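PDB 6HUY: coenzyme F420-dependent N(5),N(10)-methenyltetrahydromethanopterin reductase-related protein from Desulfurobacterium thermolithotrophum DSM 11699, which is an HmdII paralogue of the [Fe]-hydrogenase Hmd that binds the iron-guanylylpyridinol cofactor and probably methenyl-tetrahydrofolate. Local coordinates for the interface of chains A and B. Coordinates in Å, arbitrary orientation; residue numbers count along the deposited sequence, not the author numbering. Chains: chain A, Coenzyme F420-dependent N(5),N(10)-methenyltetrahydromethanopterin reductase-related protein; chain B, Coenzyme F420-dependent N(5),N(10)-methenyltetrahydromethanopterin reductase-related protein.

Contact 1: the interface of chains A and B. Residues chain A 244, 247-248, 318-320; chain B 244, 320.
The hydroxyl OG of B:Ser320 gives a short hydrogen bond of 2.6 Å to the backbone carbonyl O of A:Ala318, arriving somewhat tilted from the carbonyl plane. The site is probably close to the dimer's twofold, in the intertwined helical domain typical of the Hmd family, where helices 232-262 of both subunits meet. Here A:Gln244 faces its own counterpart, B:Gln244. The two side chains run alongside each other and point the same way, with CG anti to the backbone N in each and a bend at chi2 that brings the carboxamides together. The amide planes are turned 54° apart, so the two do not form a flat, reciprocal amide pair with equal hydrogen bonds: A:Gln244 NE2 reaches B:Gln244 OE1 at 2.8 Å, whereas the return bond from B:Gln244 NE2 to A:Gln244 OE1 is weak. The backbone N of A:Ser320, at the start of helix 320-331, also donates to A:Gln244 OE1 over 2.9 Å, from above the carbonyl plane, which helps fix the rotation of that amide. CB of A:Ser320 packs 3.7 Å from CD of B:Gln244. The symmetry is broken at residue 320: the hydroxyl of B:Ser320 sits beside its backbone N (chi1 -71°) and turns towards A:Ala318, while OG of A:Ser320 is anti to its backbone N (chi1 176°). A water links the backbone N of B:Ser320, at 3.1 Å, to OG of A:Ser248, at 3.2 Å.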
ATOM      1  N   GLN A 244       2.120  -1.513   3.556  1.00 34.03           N
ATOM      2  CA  GLN A 244       2.557  -2.905   3.460  1.00 31.87           C
ATOM      3  C   GLN A 244       1.697  -3.826   4.321  1.00 32.25           C
ATOM      4  O   GLN A 244       1.290  -4.907   3.875  1.00 32.85           O
ATOM      5  CB  GLN A 244       4.018  -3.021   3.894  1.00 32.89           C
ATOM      6  CG  GLN A 244       4.542  -4.446   3.905  1.00 36.00           C
ATOM      7  CD  GLN A 244       4.589  -5.048   2.515  1.00 38.03           C
ATOM      8  OE1 GLN A 244       5.550  -4.828   1.780  1.00 38.31           O
ATOM      9  NE2 GLN A 244       3.536  -5.767   2.131  1.00 38.14           N
ATOM     10  N   SER A 247      -1.949  -4.127   2.986  1.00 39.25           N
ATOM     11  CA  SER A 247      -1.948  -4.915   1.766  1.00 39.67           C
ATOM     12  C   SER A 247      -1.870  -6.401   2.080  1.00 37.61           C
ATOM     13  O   SER A 247      -2.619  -7.211   1.523  1.00 38.42           O
ATOM     14  CB  SER A 247      -0.777  -4.487   0.882  1.00 42.25           C
ATOM     15  OG  SER A 247      -0.846  -5.171  -0.351  1.00 46.68           O
ATOM     16  N   SER A 248      -0.944  -6.780   2.955  1.00 36.33           N
ATOM     17  CA  SER A 248      -0.805  -8.184   3.319  1.00 35.29           C
ATOM     18  C   SER A 248      -2.070  -8.703   3.983  1.00 36.02           C
ATOM     19  O   SER A 248      -2.497  -9.834   3.726  1.00 38.94           O
ATOM     20  CB  SER A 248       0.377  -8.359   4.255  1.00 34.21           C
ATOM     21  OG  SER A 248       1.588  -7.966   3.648  1.00 34.67           O
ATOM     22  N   ALA A 318       6.601  -7.765   6.312  1.00 34.80           N
ATOM     23  CA  ALA A 318       7.814  -8.091   5.556  1.00 35.42           C
ATOM     24  C   ALA A 318       7.883  -7.225   4.294  1.00 35.65           C
ATOM     25  O   ALA A 318       6.928  -7.225   3.505  1.00 36.40           O
ATOM     26  CB  ALA A 318       7.855  -9.568   5.179  1.00 34.07           C
ATOM     27  N   PRO A 319       8.951  -6.438   4.086  1.00 34.82           N
ATOM     28  CA  PRO A 319       8.933  -5.469   2.974  1.00 34.55           C
ATOM     29  C   PRO A 319       9.047  -6.141   1.612  1.00 35.22           C
ATOM     30  O   PRO A 319      10.086  -6.725   1.293  1.00 29.49           O
ATOM     31  CB  PRO A 319      10.146  -4.572   3.261  1.00 35.68           C
ATOM     32  CG  PRO A 319      10.713  -5.033   4.564  1.00 36.13           C
ATOM     33  CD  PRO A 319      10.201  -6.383   4.856  1.00 34.74           C
ATOM     34  N   SER A 320       7.994  -6.057   0.801  1.00 36.32           N
ATOM     35  CA  SER A 320       7.947  -6.782  -0.469  1.00 37.53           C
ATOM     36  C   SER A 320       9.141  -6.528  -1.380  1.00 34.48           C
ATOM     37  O   SER A 320       9.699  -7.502  -1.904  1.00 31.82           O
ATOM     38  CB  SER A 320       6.645  -6.445  -1.205  1.00 39.94           C
ATOM     39  OG  SER A 320       6.634  -7.079  -2.467  1.00 39.18           O
TER
ATOM     40  N   GLN B 244      -0.067  -2.252  -1.927  1.00 36.13           N
ATOM     41  CA  GLN B 244       1.265  -2.836  -2.039  1.00 32.28           C
ATOM     42  C   GLN B 244       2.144  -2.006  -2.976  1.00 34.83           C
ATOM     43  O   GLN B 244       3.309  -1.721  -2.666  1.00 34.11           O
ATOM     44  CB  GLN B 244       1.157  -4.276  -2.530  1.00 30.41           C
ATOM     45  CG  GLN B 244       2.484  -4.989  -2.715  1.00 34.13           C
ATOM     46  CD  GLN B 244       3.243  -5.127  -1.401  1.00 35.51           C
ATOM     47  OE1 GLN B 244       3.029  -6.074  -0.632  1.00 35.65           O
ATOM     48  NE2 GLN B 244       4.122  -4.168  -1.131  1.00 34.26           N
ATOM     49  N   SER B 320       3.634  -9.705  -0.260  1.00 35.33           N
ATOM     50  CA  SER B 320       4.563 -10.297   0.704  1.00 34.77           C
ATOM     51  C   SER B 320       4.162 -11.677   1.196  1.00 34.97           C
ATOM     52  O   SER B 320       5.058 -12.518   1.363  1.00 37.08           O
ATOM     53  CB  SER B 320       4.742  -9.384   1.917  1.00 34.37           C
ATOM     54  OG  SER B 320       5.479  -8.254   1.541  1.00 39.22           O
TER
HETATM   55  O   HOH W   1       1.479  -7.626   0.435  1.00 42.68           O

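Contact 2: the interface of chains A and B. Residues chain A 205-208; chain B 220, 228, 238, 274.
A:Val208 packs both its methyls against chain B, CG2 lying 3.5 Å from CB of B:Met274 and CG1 3.7 Å from CB of B:Tyr220. It stands near the start of helix 207-228, part of the helical dimer domain of this Hmd-family protein. B:Met274, bent at chi2 and chi3, runs across A:Val208; its CG also meets the branch methyl CG2 of A:Ile207 at 3.7 Å. The thioether of A:Met205 closes the same tight side. CG of A:Met205 lies between the backbone N and the carbonyl carbon (chi1 51°), and the chain beyond it runs straight out, laying SD across the phenol end of B:Tyr220. The sulfur is 3.2 Å from the phenol OH and 3.6 Å from the methyl CD1 of B:Leu228, held between an aromatic hydroxyl and a leucine branch. CA of A:Gly206 stands above one face of the B:Tyr220 ring, offset to its rim.

Towards B:Gln238 the fit is looser. The methyl CE of A:Met205 comes no nearer than 4.1 Å to CG of B:Gln238. The polar link on this side, from the backbone N of A:Gly206 to the amide oxygen OE1 of B:Gln238, is weak, with a bent angle of 125° at the hydrogen.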
ATOM      1  N   MET A 205     -10.097  -0.261 -12.250  1.00 42.67           N
ATOM      2  CA  MET A 205     -11.062   0.301 -11.309  1.00 45.88           C
ATOM      3  C   MET A 205     -10.437   0.602  -9.954  1.00 43.50           C
ATOM      4  O   MET A 205     -10.930   1.483  -9.239  1.00 41.87           O
ATOM      5  CB  MET A 205     -12.234  -0.659 -11.136  1.00 47.46           C
ATOM      6  CG  MET A 205     -11.835  -2.102 -10.802  1.00 47.63           C
ATOM      7  SD  MET A 205     -13.281  -3.119 -10.416  1.00 47.14           S
ATOM      8  CE  MET A 205     -12.554  -4.754 -10.439  1.00 48.80           C
ATOM      9  N   GLY A 206      -9.363  -0.096  -9.596  1.00 41.36           N
ATOM     10  CA  GLY A 206      -8.627   0.161  -8.378  1.00 39.49           C
ATOM     11  C   GLY A 206      -7.949   1.506  -8.315  1.00 40.56           C
ATOM     12  O   GLY A 206      -7.364   1.837  -7.277  1.00 40.22           O
ATOM     13  N   ILE A 207      -8.019   2.305  -9.385  1.00 40.04           N
ATOM     14  CA  ILE A 207      -7.477   3.658  -9.311  1.00 40.46           C
ATOM     15  C   ILE A 207      -8.075   4.412  -8.132  1.00 42.34           C
ATOM     16  O   ILE A 207      -7.466   5.358  -7.618  1.00 44.38           O
ATOM     17  CB  ILE A 207      -7.722   4.411 -10.630  1.00 41.39           C
ATOM     18  CG1 ILE A 207      -7.149   5.829 -10.554  1.00 41.03           C
ATOM     19  CG2 ILE A 207      -9.220   4.493 -10.919  1.00 43.35           C
ATOM     20  CD1 ILE A 207      -5.666   5.903 -10.211  1.00 40.59           C
ATOM     21  N   VAL A 208      -9.285   4.032  -7.702  1.00 41.63           N
ATOM     22  CA  VAL A 208      -9.889   4.636  -6.512  1.00 43.20           C
ATOM     23  C   VAL A 208      -8.989   4.431  -5.291  1.00 43.02           C
ATOM     24  O   VAL A 208      -8.655   5.381  -4.574  1.00 42.90           O
ATOM     25  CB  VAL A 208     -11.297   4.056  -6.274  1.00 43.45           C
ATOM     26  CG1 VAL A 208     -11.884   4.568  -4.953  1.00 43.41           C
ATOM     27  CG2 VAL A 208     -12.222   4.399  -7.441  1.00 43.25           C
TER
ATOM     28  N   TYR B 220     -14.119   2.241  -2.220  1.00 44.26           N
ATOM     29  CA  TYR B 220     -14.006   1.450  -3.436  1.00 44.15           C
ATOM     30  C   TYR B 220     -14.838   0.174  -3.344  1.00 46.33           C
ATOM     31  O   TYR B 220     -15.551  -0.185  -4.291  1.00 47.24           O
ATOM     32  CB  TYR B 220     -12.536   1.125  -3.702  1.00 43.65           C
ATOM     33  CG  TYR B 220     -12.334   0.049  -4.732  1.00 43.96           C
ATOM     34  CD1 TYR B 220     -12.812   0.199  -6.019  1.00 47.14           C
ATOM     35  CD2 TYR B 220     -11.679  -1.123  -4.409  1.00 42.73           C
ATOM     36  CE1 TYR B 220     -12.642  -0.797  -6.963  1.00 47.14           C
ATOM     37  CE2 TYR B 220     -11.514  -2.119  -5.335  1.00 43.29           C
ATOM     38  CZ  TYR B 220     -11.994  -1.952  -6.608  1.00 45.04           C
ATOM     39  OH  TYR B 220     -11.825  -2.945  -7.536  1.00 46.36           O
ATOM     40  N   LEU B 228     -20.603  -0.957  -9.799  1.00 54.43           N
ATOM     41  CA  LEU B 228     -19.971  -1.801 -10.813  1.00 52.49           C
ATOM     42  C   LEU B 228     -20.542  -3.216 -10.828  1.00 55.29           C
ATOM     43  O   LEU B 228     -20.582  -3.852 -11.888  1.00 55.20           O
ATOM     44  CB  LEU B 228     -18.466  -1.872 -10.585  1.00 48.98           C
ATOM     45  CG  LEU B 228     -17.634  -0.599 -10.772  1.00 47.84           C
ATOM     46  CD1 LEU B 228     -16.162  -0.930 -10.583  1.00 45.04           C
ATOM     47  CD2 LEU B 228     -17.877   0.027 -12.143  1.00 50.81           C
ATOM     48  N   GLN B 238      -7.712  -5.759  -6.270  1.00 40.52           N
ATOM     49  CA  GLN B 238      -7.401  -4.378  -6.620  1.00 38.73           C
ATOM     50  C   GLN B 238      -6.966  -3.581  -5.404  1.00 38.52           C
ATOM     51  O   GLN B 238      -6.055  -2.744  -5.491  1.00 36.81           O
ATOM     52  CB  GLN B 238      -8.609  -3.720  -7.269  1.00 39.42           C
ATOM     53  CG  GLN B 238      -8.899  -4.225  -8.657  1.00 41.96           C
ATOM     54  CD  GLN B 238      -7.928  -3.677  -9.695  1.00 43.06           C
ATOM     55  OE1 GLN B 238      -7.475  -2.538  -9.594  1.00 42.59           O
ATOM     56  NE2 GLN B 238      -7.613  -4.490 -10.701  1.00 42.16           N
ATOM     57  N   MET B 274     -14.029   6.647 -12.561  1.00 49.65           N
ATOM     58  CA  MET B 274     -14.463   5.950 -11.358  1.00 48.11           C
ATOM     59  C   MET B 274     -15.157   6.875 -10.364  1.00 49.20           C
ATOM     60  O   MET B 274     -15.422   6.462  -9.233  1.00 50.25           O
ATOM     61  CB  MET B 274     -13.270   5.251 -10.700  1.00 45.97           C
ATOM     62  CG  MET B 274     -12.893   3.931 -11.368  1.00 44.04           C
ATOM     63  SD  MET B 274     -14.211   2.672 -11.376  1.00 46.71           S
ATOM     64  CE  MET B 274     -14.369   2.351  -9.612  1.00 44.72           C
TER

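Contact 3: the interface of chains A and B. Residues chain A 201, 206, 209-210; chain B 238, 241-243, 246, 262.
The methyl CG2 of A:Thr209 is the apolar centre, 3.6 Å from CD2 of B:Leu243, whose side chain it crosses at about a right angle, and equally near to CB of B:Ser242. Helix 207-228 of chain A thereby settles onto helix 232-262 of chain B, one of the helix pairings of the Hmd-family dimer domain. Next to it, the methyl CD1 of B:Ile246 lies against the backbone of A:Thr210, 3.4 Å from its O and 4.1 Å from its CA.

Outward from this strip lies a pair of hydroxyls, OG1 of A:Thr210 and OG of B:Ser242, 2.8 Å apart and hydrogen-bonded. Each is also tied to its own chain. OG1 of A:Thr210 sits beside its backbone N (chi1 -55°), from where it reaches the backbone O of A:Pro201 at 2.7 Å and, less favourably from above the carbonyl plane, the O of A:Gly206. OG of B:Ser242 turns back to the O of B:Gln238, one turn earlier in its helix, at 2.9 Å. Having one hydrogen each, the two hydroxyls cannot donate to all these oxygens at once, so the network is probably shared among alternatives. A valine in place of A:Thr210 would probably leave the B:Ser242 hydroxyl without its partner across the interface and the A:Pro201 carbonyl without this donor. At the rim the carboxamide of B:Gln241, on an extended chain, crosses the proline ring, its NE2 3.7 Å from CD of A:Pro201.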
ATOM      1  N   PRO A 201      -2.661  -0.938 -11.611  1.00 39.90           N
ATOM      2  CA  PRO A 201      -3.052  -0.136 -10.443  1.00 39.36           C
ATOM      3  C   PRO A 201      -3.438   1.294 -10.773  1.00 37.86           C
ATOM      4  O   PRO A 201      -4.161   1.919  -9.985  1.00 38.43           O
ATOM      5  CB  PRO A 201      -1.804  -0.180  -9.554  1.00 38.92           C
ATOM      6  CG  PRO A 201      -0.704  -0.567 -10.465  1.00 37.65           C
ATOM      7  CD  PRO A 201      -1.295  -1.456 -11.468  1.00 37.70           C
ATOM      8  N   GLY A 206      -9.363  -0.096  -9.596  1.00 41.36           N
ATOM      9  CA  GLY A 206      -8.627   0.161  -8.378  1.00 39.49           C
ATOM     10  C   GLY A 206      -7.949   1.506  -8.315  1.00 40.56           C
ATOM     11  O   GLY A 206      -7.364   1.837  -7.277  1.00 40.22           O
ATOM     12  N   THR A 209      -8.582   3.186  -5.034  1.00 42.81           N
ATOM     13  CA  THR A 209      -7.714   2.933  -3.888  1.00 45.19           C
ATOM     14  C   THR A 209      -6.315   3.504  -4.113  1.00 40.99           C
ATOM     15  O   THR A 209      -5.686   4.002  -3.176  1.00 41.35           O
ATOM     16  CB  THR A 209      -7.658   1.435  -3.596  1.00 48.57           C
ATOM     17  OG1 THR A 209      -8.980   0.964  -3.286  1.00 51.69           O
ATOM     18  CG2 THR A 209      -6.774   1.181  -2.376  1.00 49.33           C
ATOM     19  N   THR A 210      -5.816   3.450  -5.346  1.00 38.57           N
ATOM     20  CA  THR A 210      -4.488   3.981  -5.638  1.00 38.68           C
ATOM     21  C   THR A 210      -4.437   5.483  -5.404  1.00 41.83           C
ATOM     22  O   THR A 210      -3.513   5.997  -4.765  1.00 44.44           O
ATOM     23  CB  THR A 210      -4.118   3.646  -7.083  1.00 37.99           C
ATOM     24  OG1 THR A 210      -4.238   2.233  -7.268  1.00 37.48           O
ATOM     25  CG2 THR A 210      -2.708   4.098  -7.434  1.00 36.66           C
TER
ATOM     26  N   GLN B 238      -7.712  -5.759  -6.270  1.00 40.52           N
ATOM     27  CA  GLN B 238      -7.401  -4.378  -6.620  1.00 38.73           C
ATOM     28  C   GLN B 238      -6.966  -3.581  -5.404  1.00 38.52           C
ATOM     29  O   GLN B 238      -6.055  -2.744  -5.491  1.00 36.81           O
ATOM     30  CB  GLN B 238      -8.609  -3.720  -7.269  1.00 39.42           C
ATOM     31  CG  GLN B 238      -8.899  -4.225  -8.657  1.00 41.96           C
ATOM     32  CD  GLN B 238      -7.928  -3.677  -9.695  1.00 43.06           C
ATOM     33  OE1 GLN B 238      -7.475  -2.538  -9.594  1.00 42.59           O
ATOM     34  NE2 GLN B 238      -7.613  -4.490 -10.701  1.00 42.16           N
ATOM     35  N   GLN B 241      -3.419  -4.728  -4.425  1.00 35.10           N
ATOM     36  CA  GLN B 241      -2.402  -4.313  -5.381  1.00 32.91           C
ATOM     37  C   GLN B 241      -2.101  -2.825  -5.233  1.00 35.13           C
ATOM     38  O   GLN B 241      -0.934  -2.409  -5.200  1.00 32.77           O
ATOM     39  CB  GLN B 241      -2.846  -4.642  -6.808  1.00 31.27           C
ATOM     40  CG  GLN B 241      -1.878  -4.104  -7.890  1.00 35.09           C
ATOM     41  CD  GLN B 241      -2.283  -4.470  -9.297  1.00 36.59           C
ATOM     42  OE1 GLN B 241      -1.603  -5.236  -9.983  1.00 36.94           O
ATOM     43  NE2 GLN B 241      -3.394  -3.911  -9.743  1.00 38.24           N
ATOM     44  N   SER B 242      -3.150  -2.006  -5.115  1.00 35.99           N
ATOM     45  CA  SER B 242      -2.960  -0.563  -4.982  1.00 36.79           C
ATOM     46  C   SER B 242      -2.058  -0.232  -3.805  1.00 37.29           C
ATOM     47  O   SER B 242      -1.121   0.564  -3.927  1.00 37.01           O
ATOM     48  CB  SER B 242      -4.310   0.148  -4.812  1.00 36.59           C
ATOM     49  OG  SER B 242      -5.133  -0.056  -5.939  1.00 37.83           O
ATOM     50  N   LEU B 243      -2.345  -0.821  -2.644  1.00 38.65           N
ATOM     51  CA  LEU B 243      -1.637  -0.443  -1.429  1.00 40.91           C
ATOM     52  C   LEU B 243      -0.237  -1.037  -1.392  1.00 38.56           C
ATOM     53  O   LEU B 243       0.693  -0.390  -0.898  1.00 36.33           O
ATOM     54  CB  LEU B 243      -2.442  -0.870  -0.199  1.00 40.95           C
ATOM     55  CG  LEU B 243      -3.887  -0.356  -0.145  1.00 42.27           C
ATOM     56  CD1 LEU B 243      -4.591  -0.862   1.108  1.00 42.29           C
ATOM     57  CD2 LEU B 243      -3.949   1.171  -0.190  1.00 43.05           C
ATOM     58  N   ILE B 246       1.953   1.232  -3.700  1.00 36.07           N
ATOM     59  CA  ILE B 246       2.367   2.487  -3.083  1.00 37.46           C
ATOM     60  C   ILE B 246       3.432   2.236  -2.021  1.00 34.43           C
ATOM     61  O   ILE B 246       4.429   2.963  -1.942  1.00 31.77           O
ATOM     62  CB  ILE B 246       1.147   3.238  -2.521  1.00 41.19           C
ATOM     63  CG1 ILE B 246       0.255   3.689  -3.680  1.00 45.99           C
ATOM     64  CG2 ILE B 246       1.582   4.464  -1.711  1.00 39.43           C
ATOM     65  CD1 ILE B 246      -1.162   4.025  -3.291  1.00 49.85           C
ATOM     66  N   LEU B 262       4.088   6.566 -10.778  1.00 42.14           N
ATOM     67  CA  LEU B 262       2.637   6.442 -10.954  1.00 41.03           C
ATOM     68  C   LEU B 262       2.108   7.433 -11.983  1.00 43.79           C
ATOM     69  O   LEU B 262       1.175   7.117 -12.731  1.00 45.21           O
ATOM     70  CB  LEU B 262       1.919   6.655  -9.629  1.00 39.95           C
ATOM     71  CG  LEU B 262       2.064   5.555  -8.577  1.00 40.09           C
ATOM     72  CD1 LEU B 262       1.439   6.007  -7.261  1.00 39.05           C
ATOM     73  CD2 LEU B 262       1.420   4.269  -9.058  1.00 40.15           C
TER

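Helix 232-262 of chain B runs through all three contacts. Contact 2 and contact 3 are neighbours, their C-alpha centres about 9 Å apart, and they share A:Gly206 and B:Gln238 as well as helix 207-228 of chain A. Contact 1 lies about 13 Å from contact 3 and about 20 Å from contact 2, with contact 3 between them. Because contact 1 pairs one residue with its twin, it probably marks the dimer's approximate twofold axis, and counterparts of the other two with the chains exchanged are to be expected. Together they suggest an extended, intertwined interface, as in Hmd-family homodimers.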